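Local atomic coordinates of salmonella typhimurium DB7155 bacteriophage DET7 tailspike (Bacteriophage, PDB entry 2V5I), a protein that binds and probably hydrolyses the O-antigen polysaccharide of Salmonella, serving as the trimeric receptor-binding tailspike of the phage. Residues Thr260-Val265 against Gly289-Ser294; Gly293-Met298 against Gly338-Gly343; Thr453-Leu458 against Ser469-Ser474. All blocks are in the same frame, centred on the assembly; numbering follows the deposited sequence. Where two conformers were deposited one is given.

Contact 1 of 3, residues Thr260-Val265 against Gly289-Ser294; sequences TYQGSV and GFDLGS
The side-chain nitrogen of Gln262 points into a cluster of oxygens on 289-294. NE2 donates to Asp291 OD1 at 3.0 Å and to Gly293 O at 3.2 Å, and bends back weakly to Thr260 O of its own segment, so three acceptors share two amide protons. Gln262 and Asp291 meet tip to tip with amide and carboxylate planes 61° apart, NE2 standing above the carboxylate plane; it also lies above the plane of the Gly293 carbonyl. Part of the stem is in contact too, CG of Gln262 resting 3.3 Å from Gly293 O. Backbone bonds bracket this cluster: Thr260 N to Asp291 O (3.0 Å) before it and Gly263 N to Ser294 O (3.1 Å) after it, the latter oxygen also touched by the Gln262 CA-H. OG1 of Thr260, set between its own N and carbonyl carbon (chi1 54°), comes within 3.1 Å of Leu292 C and binds a water that donates to Leu292 O and also meets Ser294 OG. That serine hydroxyl is held from outside by Asn320. A second water donates to Tyr261 O and weakly to Gly293 O. Behind the contact, Phe277 packs against both Thr260 and Leu292. Strands 258-260 and 290-291 are neighbours in one parallel sheet, from successive rungs of the beta-helix; the contact follows both segments as they leave it. Past Thr260 the pairing is interrupted, and a side-chain amide and waters offer partners, some weak, to four carbonyl oxygens before the backbones bond again at Gly263.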
ATOM      1  N   THR A 260       3.361 -21.662  -6.073  1.00  7.74           N
ATOM      2  CA  THR A 260       2.295 -22.646  -6.091  1.00  7.01           C
ATOM      3  C   THR A 260       2.601 -23.669  -7.194  1.00  8.34           C
ATOM      4  O   THR A 260       2.704 -23.307  -8.360  1.00  9.62           O
ATOM      5  CB  THR A 260       0.921 -21.943  -6.372  1.00  9.03           C
ATOM      6  OG1 THR A 260       0.971 -21.157  -7.541  1.00 10.32           O
ATOM      7  CG2 THR A 260       0.546 -21.029  -5.225  1.00 10.68           C
ATOM      8  N   TYR A 261       2.730 -24.939  -6.795  1.00  8.85           N
ATOM      9  CA  TYR A 261       3.132 -25.933  -7.816  1.00 11.53           C
ATOM     10  C   TYR A 261       2.147 -26.013  -8.925  1.00 12.46           C
ATOM     11  O   TYR A 261       0.911 -25.850  -8.721  1.00 10.33           O
ATOM     12  CB  TYR A 261       3.240 -27.349  -7.221  1.00 10.99           C
ATOM     13  CG  TYR A 261       4.625 -27.821  -7.035  1.00 15.89           C
ATOM     14  CD1 TYR A 261       5.365 -27.335  -5.982  1.00 24.81           C
ATOM     15  CD2 TYR A 261       5.165 -28.768  -7.858  1.00 22.18           C
ATOM     16  CE1 TYR A 261       6.633 -27.770  -5.751  1.00 31.71           C
ATOM     17  CE2 TYR A 261       6.473 -29.229  -7.648  1.00 25.72           C
ATOM     18  CZ  TYR A 261       7.184 -28.719  -6.595  1.00 28.21           C
ATOM     19  OH  TYR A 261       8.479 -29.127  -6.317  1.00 39.34           O
ATOM     20  N   GLN A 262       2.672 -26.278 -10.130  1.00 11.79           N
ATOM     21  CA  GLN A 262       1.887 -26.432 -11.321  1.00 14.24           C
ATOM     22  C   GLN A 262       1.817 -27.890 -11.723  1.00 15.03           C
ATOM     23  O   GLN A 262       2.787 -28.649 -11.552  1.00 16.00           O
ATOM     24  CB  GLN A 262       2.474 -25.646 -12.493  1.00 15.14           C
ATOM     25  CG  GLN A 262       2.227 -24.192 -12.360  1.00 17.18           C
ATOM     26  CD  GLN A 262       3.434 -23.372 -12.253  1.00 27.44           C
ATOM     27  OE1 GLN A 262       4.286 -23.440 -13.123  1.00 34.82           O
ATOM     28  NE2 GLN A 262       3.525 -22.530 -11.187  1.00 26.36           N
ATOM     29  N   GLY A 263       0.695 -28.277 -12.283  1.00 12.18           N
ATOM     30  CA  GLY A 263       0.534 -29.601 -12.868  1.00 12.25           C
ATOM     31  C   GLY A 263       0.354 -30.729 -11.875  1.00 11.55           C
ATOM     32  O   GLY A 263      -0.189 -30.556 -10.776  1.00 10.67           O
ATOM     33  N   SER A 264       0.972 -31.868 -12.185  1.00 13.12           N
ATOM     34  CA  SER A 264       0.850 -33.121 -11.423  1.00 12.04           C
ATOM     35  C   SER A 264       2.182 -33.547 -10.827  1.00 13.98           C
ATOM     36  O   SER A 264       3.235 -33.238 -11.356  1.00 14.57           O
ATOM     37  CB  SER A 264       0.404 -34.249 -12.366  1.00 12.89           C
ATOM     38  OG  SER A 264      -0.874 -34.018 -12.859  1.00 18.04           O
ATOM     39  N   VAL A 265       2.101 -34.242  -9.689  1.00 13.37           N
ATOM     40  CA  VAL A 265       3.265 -34.922  -9.079  1.00 13.56           C
ATOM     41  C   VAL A 265       2.767 -36.294  -8.715  1.00 16.30           C
ATOM     42  O   VAL A 265       1.729 -36.428  -8.105  1.00 16.03           O
ATOM     43  CB  VAL A 265       3.801 -34.188  -7.841  1.00 14.15           C
ATOM     44  CG1 VAL A 265       4.910 -34.996  -7.160  1.00 16.16           C
ATOM     45  CG2 VAL A 265       4.371 -32.874  -8.245  1.00 14.87           C
ATOM     46  N   GLY A 289       9.812 -13.950  -8.734  1.00  7.55           N
ATOM     47  CA  GLY A 289       9.620 -13.498  -7.367  1.00  6.59           C
ATOM     48  C   GLY A 289       8.482 -14.356  -6.769  1.00  7.43           C
ATOM     49  O   GLY A 289       8.641 -15.044  -5.773  1.00  8.43           O
ATOM     50  N   PHE A 290       7.288 -14.177  -7.346  1.00  6.58           N
ATOM     51  CA  PHE A 290       6.126 -15.010  -6.987  1.00  7.23           C
ATOM     52  C   PHE A 290       5.677 -15.754  -8.260  1.00  9.72           C
ATOM     53  O   PHE A 290       5.406 -15.103  -9.279  1.00 10.52           O
ATOM     54  CB  PHE A 290       4.973 -14.115  -6.517  1.00  7.79           C
ATOM     55  CG  PHE A 290       5.237 -13.413  -5.216  1.00  8.03           C
ATOM     56  CD1 PHE A 290       6.095 -12.284  -5.172  1.00  7.00           C
ATOM     57  CD2 PHE A 290       4.653 -13.801  -4.047  1.00  9.64           C
ATOM     58  CE1 PHE A 290       6.331 -11.653  -3.978  1.00  9.20           C
ATOM     59  CE2 PHE A 290       4.903 -13.120  -2.819  1.00  7.80           C
ATOM     60  CZ  PHE A 290       5.768 -12.078  -2.828  1.00  9.00           C
ATOM     61  N   ASP A 291       5.666 -17.096  -8.205  1.00 11.10           N
ATOM     62  CA  ASP A 291       5.227 -17.971  -9.317  1.00  9.79           C
ATOM     63  C   ASP A 291       3.923 -18.618  -8.895  1.00  9.42           C
ATOM     64  O   ASP A 291       3.931 -19.639  -8.232  1.00 10.78           O
ATOM     65  CB  ASP A 291       6.277 -19.067  -9.572  1.00 12.00           C
ATOM     66  CG  ASP A 291       5.887 -20.051 -10.671  1.00 20.73           C
ATOM     67  OD1 ASP A 291       4.839 -19.872 -11.340  1.00 25.09           O
ATOM     68  OD2 ASP A 291       6.642 -21.039 -10.823  1.00 31.00           O
ATOM     69  N   LEU A 292       2.807 -17.981  -9.280  1.00  9.22           N
ATOM     70  CA  LEU A 292       1.486 -18.330  -8.788  1.00 10.09           C
ATOM     71  C   LEU A 292       0.527 -19.026  -9.760  1.00 11.79           C
ATOM     72  O   LEU A 292      -0.673 -19.131  -9.504  1.00 13.06           O
ATOM     73  CB  LEU A 292       0.795 -17.108  -8.143  1.00  9.72           C
ATOM     74  CG  LEU A 292       1.660 -16.297  -7.152  1.00 11.10           C
ATOM     75  CD1 LEU A 292       0.876 -15.135  -6.589  1.00 12.30           C
ATOM     76  CD2 LEU A 292       2.202 -17.171  -6.063  1.00  9.93           C
ATOM     77  N   GLY A 293       1.076 -19.508 -10.845  1.00 12.63           N
ATOM     78  CA  GLY A 293       0.300 -20.228 -11.822  1.00 11.77           C
ATOM     79  C   GLY A 293      -0.116 -21.602 -11.367  1.00 10.25           C
ATOM     80  O   GLY A 293       0.446 -22.150 -10.451  1.00 10.25           O
ATOM     81  N   SER A 294      -1.070 -22.207 -12.080  1.00 10.00           N
ATOM     82  CA  SER A 294      -1.568 -23.521 -11.752  1.00  8.85           C
ATOM     83  C   SER A 294      -1.242 -24.574 -12.825  1.00 11.33           C
ATOM     84  O   SER A 294      -1.109 -25.753 -12.517  1.00 12.47           O
ATOM     85  CB  SER A 294      -3.083 -23.438 -11.664  1.00  9.92           C
ATOM     86  OG  SER A 294      -3.506 -22.646 -10.555  1.00 12.80           O
TER
HETATM   87  O   HOH W   1      -1.965 -21.423  -8.454  1.00  9.05           O
HETATM   88  O   HOH W   2      -1.040 -24.160  -8.114  1.00  9.66           O

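Contact 2 of 3, residues Gly293-Met298 against Gly338-Gly343; sequences GSDPGM and GMDGSG
Gly338 opens the contact lightly, its carbonyl O 4.0 Å from Gly293 N, as strand 335-342 passes the point where the chain leaves strand 290-291. Met339 adds backbone contact, its CA 4.0 Å from the same nitrogen, while its side chain leads away to Ala361 and Thr363 of the next rung, strand 357-364. Asp340 carries the interaction. Its CG stands between the backbone N and the carbonyl carbon (chi1 80°), from where the carboxylate reaches two successive peptide N-H groups. OD1 accepts from Ser294 N at 2.9 Å, with the donor above the carboxylate plane, and lies 3.5 Å from Gly293 CA. OD2 accepts from Asp295 N at 3.0 Å through its syn lone pair, a fairly straight bond of 160° at the hydrogen. His316 ND1 is a further partner of OD2. A water donates to Asp295 OD2 at 2.8 Å and weakly to Asp340 OD1, linking the two acids, whose OD2 atoms lie 4.3 Å apart. Outside the contact Asp295 is bound by Arg271, Arg304 and the backbone N of His316. Asp340 thus pins the start of the long loop between strands 290-291 and 323-330 to the following rung of the beta-helix, one carboxylate doing what main-chain carbonyls do between paired strands, with nearby arginines probably easing the closeness of two buried acids.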
ATOM      1  N   GLY A 293       1.076 -19.508 -10.845  1.00 12.63           N
ATOM      2  CA  GLY A 293       0.300 -20.228 -11.822  1.00 11.77           C
ATOM      3  C   GLY A 293      -0.116 -21.602 -11.367  1.00 10.25           C
ATOM      4  O   GLY A 293       0.446 -22.150 -10.451  1.00 10.25           O
ATOM      5  N   SER A 294      -1.070 -22.207 -12.080  1.00 10.00           N
ATOM      6  CA  SER A 294      -1.568 -23.521 -11.752  1.00  8.85           C
ATOM      7  C   SER A 294      -1.242 -24.574 -12.825  1.00 11.33           C
ATOM      8  O   SER A 294      -1.109 -25.753 -12.517  1.00 12.47           O
ATOM      9  CB  SER A 294      -3.083 -23.438 -11.664  1.00  9.92           C
ATOM     10  OG  SER A 294      -3.506 -22.646 -10.555  1.00 12.80           O
ATOM     11  N   ASP A 295      -1.207 -24.153 -14.086  1.00 11.28           N
ATOM     12  CA  ASP A 295      -0.987 -25.057 -15.182  1.00 10.54           C
ATOM     13  C   ASP A 295       0.405 -24.887 -15.795  1.00 11.19           C
ATOM     14  O   ASP A 295       0.822 -23.758 -16.055  1.00 14.11           O
ATOM     15  CB  ASP A 295      -2.111 -24.904 -16.253  1.00  9.36           C
ATOM     16  CG  ASP A 295      -3.447 -25.431 -15.825  1.00 11.05           C
ATOM     17  OD1 ASP A 295      -3.557 -26.538 -15.228  1.00 10.50           O
ATOM     18  OD2 ASP A 295      -4.474 -24.693 -16.071  1.00 10.77           O
ATOM     19  N   PRO A 296       1.107 -25.989 -16.071  1.00 13.31           N
ATOM     20  CA  PRO A 296       2.478 -25.853 -16.592  1.00 15.31           C
ATOM     21  C   PRO A 296       2.548 -25.450 -18.053  1.00 16.83           C
ATOM     22  O   PRO A 296       1.694 -25.863 -18.868  1.00 18.54           O
ATOM     23  CB  PRO A 296       3.053 -27.253 -16.465  1.00 15.91           C
ATOM     24  CG  PRO A 296       1.930 -28.128 -16.498  1.00 15.83           C
ATOM     25  CD  PRO A 296       0.708 -27.398 -15.944  1.00 13.11           C
ATOM     26  N   GLY A 297       3.584 -24.694 -18.366  1.00 19.50           N
ATOM     27  CA  GLY A 297       3.774 -24.180 -19.713  1.00 20.18           C
ATOM     28  C   GLY A 297       3.924 -25.283 -20.745  1.00 20.85           C
ATOM     29  O   GLY A 297       3.308 -25.215 -21.803  1.00 20.19           O
ATOM     30  N   MET A 298       4.701 -26.319 -20.445  1.00 22.03           N
ATOM     31  CA  MET A 298       4.957 -27.375 -21.455  1.00 24.39           C
ATOM     32  C   MET A 298       3.793 -28.336 -21.721  1.00 24.40           C
ATOM     33  O   MET A 298       3.839 -29.114 -22.684  1.00 26.88           O
ATOM     34  CB  MET A 298       6.236 -28.175 -21.119  1.00 24.54           C
ATOM     35  CG  MET A 298       7.074 -28.654 -22.392  1.00 31.58           C
ATOM     36  SD  MET A 298       7.886 -27.309 -23.273  1.00 35.07           S
ATOM     37  CE  MET A 298       9.602 -27.325 -22.773  1.00 37.84           C
ATOM     38  N   GLY A 338       4.600 -13.979 -11.816  1.00  9.34           N
ATOM     39  CA  GLY A 338       4.081 -14.919 -12.791  1.00  9.26           C
ATOM     40  C   GLY A 338       2.770 -15.465 -12.303  1.00  9.99           C
ATOM     41  O   GLY A 338       2.633 -15.838 -11.152  1.00 11.91           O
ATOM     42  N   MET A 339       1.740 -15.425 -13.142  1.00 10.91           N
ATOM     43  CA  MET A 339       0.494 -16.061 -12.759  1.00 11.72           C
ATOM     44  C   MET A 339      -0.294 -16.521 -13.965  1.00 11.06           C
ATOM     45  O   MET A 339       0.053 -16.210 -15.107  1.00 11.67           O
ATOM     46  CB  MET A 339      -0.349 -15.144 -11.909  1.00 15.83           C
ATOM     47  CG  MET A 339      -0.518 -13.830 -12.454  1.00 15.99           C
ATOM     48  SD  MET A 339      -1.755 -12.851 -11.488  1.00 20.10           S
ATOM     49  CE  MET A 339      -1.007 -12.723  -9.930  1.00 24.18           C
ATOM     50  N   ASP A 340      -1.275 -17.359 -13.691  1.00 10.29           N
ATOM     51  CA  ASP A 340      -2.279 -17.769 -14.702  1.00 10.34           C
ATOM     52  C   ASP A 340      -3.646 -17.901 -14.038  1.00  8.72           C
ATOM     53  O   ASP A 340      -3.770 -17.674 -12.804  1.00  9.97           O
ATOM     54  CB  ASP A 340      -1.863 -19.029 -15.482  1.00 10.22           C
ATOM     55  CG  ASP A 340      -2.106 -20.372 -14.743  1.00 12.76           C
ATOM     56  OD1 ASP A 340      -2.642 -20.371 -13.629  1.00 13.76           O
ATOM     57  OD2 ASP A 340      -1.683 -21.448 -15.331  1.00 13.86           O
ATOM     58  N   GLY A 341      -4.684 -18.179 -14.816  1.00  9.82           N
ATOM     59  CA  GLY A 341      -5.982 -18.465 -14.291  1.00  9.65           C
ATOM     60  C   GLY A 341      -7.038 -17.487 -14.716  1.00 10.42           C
ATOM     61  O   GLY A 341      -6.747 -16.521 -15.406  1.00 10.89           O
ATOM     62  N   SER A 342      -8.269 -17.786 -14.355  1.00 10.04           N
ATOM     63  CA  SER A 342      -9.428 -16.930 -14.634  1.00 10.15           C
ATOM     64  C   SER A 342     -10.026 -16.351 -13.363  1.00 11.35           C
ATOM     65  O   SER A 342      -9.946 -16.943 -12.274  1.00 12.81           O
ATOM     66  CB  SER A 342     -10.474 -17.681 -15.443  1.00 12.85           C
ATOM     67  OG  SER A 342     -11.156 -18.705 -14.707  1.00 14.46           O
ATOM     68  N   GLY A 343     -10.674 -15.186 -13.503  1.00 10.95           N
ATOM     69  CA  GLY A 343     -11.317 -14.576 -12.379  1.00 11.02           C
ATOM     70  C   GLY A 343     -10.324 -13.904 -11.475  1.00 12.89           C
ATOM     71  O   GLY A 343      -9.106 -13.916 -11.711  1.00 15.40           O
TER
HETATM   72  O   HOH W   3      -4.942 -22.282 -14.680  1.00 12.85           O

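Contact 3 of 3, residues Thr453-Leu458 against Ser469-Ser474; sequences TAELAL and SGALRS
Leu458 lies over Gly470, its CD1 3.7 Å from both the carbonyl carbon and the oxygen of that residue. Its own carbonyl takes Ser469 N at 2.8 Å and, weakly, Gly470 N at 3.4 Å; with two residues facing one, this is a classic beta bulge. At the other end Ser474 and Ala454 form a hydrogen-bonded pair, Ser474 N donating to Ala454 O at 2.8 Å in an almost straight bond (177°), and the Thr453 CA-H also meets Ser474 O. The two segments are the arms of an antiparallel hairpin, their axes approaching to 4.6 Å, probably in the intertwined C-terminal part of the trimer: residues 456-458 pair in parallel with a strand of the second subunit, so the sheet crosses the interface. Ala454, Leu456, Leu458, Leu472 and Ser474 share the face turned to the neighbouring subunits. There Leu458 packs on Val446 of the second subunit, and the Ser474 hydroxyl, anti to its backbone N (chi1 -180°), bonds Ser469 of the third. Arg473, on the other face, lies beside Glu455, both pointing the same way. A bend at chi3 (72°) brings its NE 3.0 Å from Glu455 OE1 in a salt bridge that is doubtful to the extent that Glu455 was deposited in two conformers. Arg473 NH2 approaches Thr453 OG1 only to 3.7 Å, and the arginine side chain also touches Glu488 on strand 485-493.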
ATOM      1  N   THR A 453       6.412  25.951 -24.923  1.00 12.04           N
ATOM      2  CA  THR A 453       5.126  25.431 -25.361  1.00 11.19           C
ATOM      3  C   THR A 453       4.476  24.507 -24.324  1.00 11.79           C
ATOM      4  O   THR A 453       5.138  23.998 -23.427  1.00 12.36           O
ATOM      5  CB  THR A 453       5.267  24.609 -26.652  1.00 11.88           C
ATOM      6  OG1 THR A 453       6.092  23.458 -26.393  1.00 17.07           O
ATOM      7  CG2 THR A 453       5.894  25.445 -27.782  1.00 15.07           C
ATOM      8  N   ALA A 454       3.157  24.351 -24.422  1.00  8.86           N
ATOM      9  CA  ALA A 454       2.412  23.389 -23.622  1.00  9.20           C
ATOM     10  C   ALA A 454       1.502  22.683 -24.633  1.00  9.40           C
ATOM     11  O   ALA A 454       0.926  23.337 -25.502  1.00 10.21           O
ATOM     12  CB  ALA A 454       1.574  24.078 -22.582  1.00 10.77           C
ATOM     13  N   GLU A 455       1.310  21.357 -24.506  1.00 10.19           N
ATOM     14  CA  GLU A 455       0.495  20.674 -25.527  1.00 11.21           C
ATOM     15  C   GLU A 455      -0.313  19.498 -25.000  1.00  9.54           C
ATOM     16  O   GLU A 455       0.066  18.864 -24.030  1.00 10.87           O
ATOM     17  CB  GLU A 455       1.364  20.139 -26.675  0.60 13.27           C
ATOM     18  CG  GLU A 455       1.953  18.756 -26.443  0.60 17.54           C
ATOM     19  CD  GLU A 455       2.853  18.264 -27.592  0.60 21.52           C
ATOM     20  OE1 GLU A 455       2.843  18.894 -28.680  0.60 29.98           O
ATOM     21  OE2 GLU A 455       3.566  17.241 -27.401  0.60 20.30           O
ATOM     22  N   LEU A 456      -1.391  19.222 -25.733  1.00 10.38           N
ATOM     23  CA  LEU A 456      -2.121  17.962 -25.672  1.00  8.52           C
ATOM     24  C   LEU A 456      -2.045  17.389 -27.079  1.00 10.03           C
ATOM     25  O   LEU A 456      -2.711  17.887 -28.009  1.00 11.63           O
ATOM     26  CB  LEU A 456      -3.571  18.142 -25.293  1.00 12.11           C
ATOM     27  CG  LEU A 456      -4.315  16.791 -25.224  1.00 16.00           C
ATOM     28  CD1 LEU A 456      -3.966  16.055 -23.942  1.00 19.01           C
ATOM     29  CD2 LEU A 456      -5.735  16.999 -25.364  1.00 23.96           C
ATOM     30  N   ALA A 457      -1.164  16.430 -27.239  1.00  9.29           N
ATOM     31  CA  ALA A 457      -1.007  15.710 -28.523  1.00  7.92           C
ATOM     32  C   ALA A 457      -2.033  14.582 -28.629  1.00  8.98           C
ATOM     33  O   ALA A 457      -2.536  14.086 -27.633  1.00  8.83           O
ATOM     34  CB  ALA A 457       0.377  15.163 -28.603  1.00 10.76           C
ATOM     35  N   LEU A 458      -2.302  14.186 -29.877  1.00  9.29           N
ATOM     36  CA  LEU A 458      -3.181  13.077 -30.177  1.00  9.88           C
ATOM     37  C   LEU A 458      -2.379  12.094 -31.040  1.00  9.69           C
ATOM     38  O   LEU A 458      -1.578  12.482 -31.877  1.00 11.10           O
ATOM     39  CB  LEU A 458      -4.413  13.529 -30.953  1.00 11.14           C
ATOM     40  CG  LEU A 458      -5.239  14.545 -30.186  1.00 18.81           C
ATOM     41  CD1 LEU A 458      -5.187  15.780 -30.982  1.00 24.06           C
ATOM     42  CD2 LEU A 458      -6.680  14.105 -30.068  1.00 23.59           C
ATOM     43  N   SER A 469      -0.680  12.235 -34.510  1.00  9.10           N
ATOM     44  CA  SER A 469      -1.574  12.531 -35.605  1.00  7.96           C
ATOM     45  C   SER A 469      -2.041  13.987 -35.640  1.00 10.85           C
ATOM     46  O   SER A 469      -2.511  14.483 -36.664  1.00  9.72           O
ATOM     47  CB  SER A 469      -2.752  11.570 -35.545  1.00  9.78           C
ATOM     48  OG  SER A 469      -3.426  11.599 -34.279  1.00 11.69           O
ATOM     49  N   GLY A 470      -1.976  14.634 -34.486  1.00 10.95           N
ATOM     50  CA  GLY A 470      -2.360  16.028 -34.413  1.00  9.26           C
ATOM     51  C   GLY A 470      -2.138  16.504 -32.986  1.00 10.60           C
ATOM     52  O   GLY A 470      -1.654  15.779 -32.142  1.00  9.91           O
ATOM     53  N   ALA A 471      -2.414  17.788 -32.772  1.00  9.07           N
ATOM     54  CA  ALA A 471      -2.209  18.402 -31.450  1.00  8.72           C
ATOM     55  C   ALA A 471      -3.000  19.686 -31.254  1.00 11.12           C
ATOM     56  O   ALA A 471      -3.384  20.374 -32.212  1.00 12.38           O
ATOM     57  CB  ALA A 471      -0.706  18.703 -31.214  1.00 11.45           C
ATOM     58  N   LEU A 472      -3.234  19.976 -29.968  1.00  8.37           N
ATOM     59  CA  LEU A 472      -3.639  21.283 -29.484  1.00  9.90           C
ATOM     60  C   LEU A 472      -2.404  21.798 -28.741  1.00  9.63           C
ATOM     61  O   LEU A 472      -1.932  21.136 -27.821  1.00 10.96           O
ATOM     62  CB  LEU A 472      -4.791  21.113 -28.496  1.00 10.26           C
ATOM     63  CG  LEU A 472      -5.129  22.320 -27.636  1.00 14.14           C
ATOM     64  CD1 LEU A 472      -5.689  23.364 -28.509  1.00 16.98           C
ATOM     65  CD2 LEU A 472      -6.128  21.916 -26.474  1.00 17.76           C
ATOM     66  N   ARG A 473      -1.840  22.928 -29.188  1.00  8.46           N
ATOM     67  CA  ARG A 473      -0.578  23.411 -28.637  1.00  9.93           C
ATOM     68  C   ARG A 473      -0.677  24.903 -28.362  1.00 10.76           C
ATOM     69  O   ARG A 473      -1.322  25.653 -29.101  1.00 10.65           O
ATOM     70  CB  ARG A 473       0.535  23.173 -29.674  1.00 12.61           C
ATOM     71  CG  ARG A 473       0.621  21.813 -30.306  1.00 17.75           C
ATOM     72  CD  ARG A 473       1.975  21.623 -31.081  1.00 25.50           C
ATOM     73  NE  ARG A 473       3.084  21.483 -30.121  1.00 24.12           N
ATOM     74  CZ  ARG A 473       4.381  21.640 -30.402  1.00 38.03           C
ATOM     75  NH1 ARG A 473       4.795  21.959 -31.625  1.00 33.77           N
ATOM     76  NH2 ARG A 473       5.285  21.491 -29.432  1.00 41.88           N
ATOM     77  N   SER A 474      -0.089  25.327 -27.248  1.00  8.58           N
ATOM     78  CA  SER A 474       0.066  26.744 -26.907  1.00  8.14           C
ATOM     79  C   SER A 474       1.574  27.099 -26.948  1.00  8.44           C
ATOM     80  O   SER A 474       2.416  26.322 -26.503  1.00  8.77           O
ATOM     81  CB  SER A 474      -0.491  26.969 -25.505  1.00  8.84           C
ATOM     82  OG  SER A 474      -0.360  28.327 -25.148  1.00 11.34           O
TER

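How the contacts relate
Contacts 1 and 2 are successive steps of the same beta-helix, centres 7 Å apart and sharing Gly293 and Ser294. Strand 290-291 is common to their surroundings, flanked by 258-260 and 335-342, and Leu292 N probably bonds Gly338 O between them. Both are largely buried within one subunit and use polar side chains, an amide (beside two backbone bonds) in contact 1 and a carboxylate in contact 2, to catch the backbone of a departing loop. Contact 3 lies about 42 Å from contact 2, centre to centre. Also mostly buried, it is antiparallel backbone pairing, regular up to a terminal bulge, whose leucine-bearing face is closed by other subunits, while no other chain touches contacts 1 and 2.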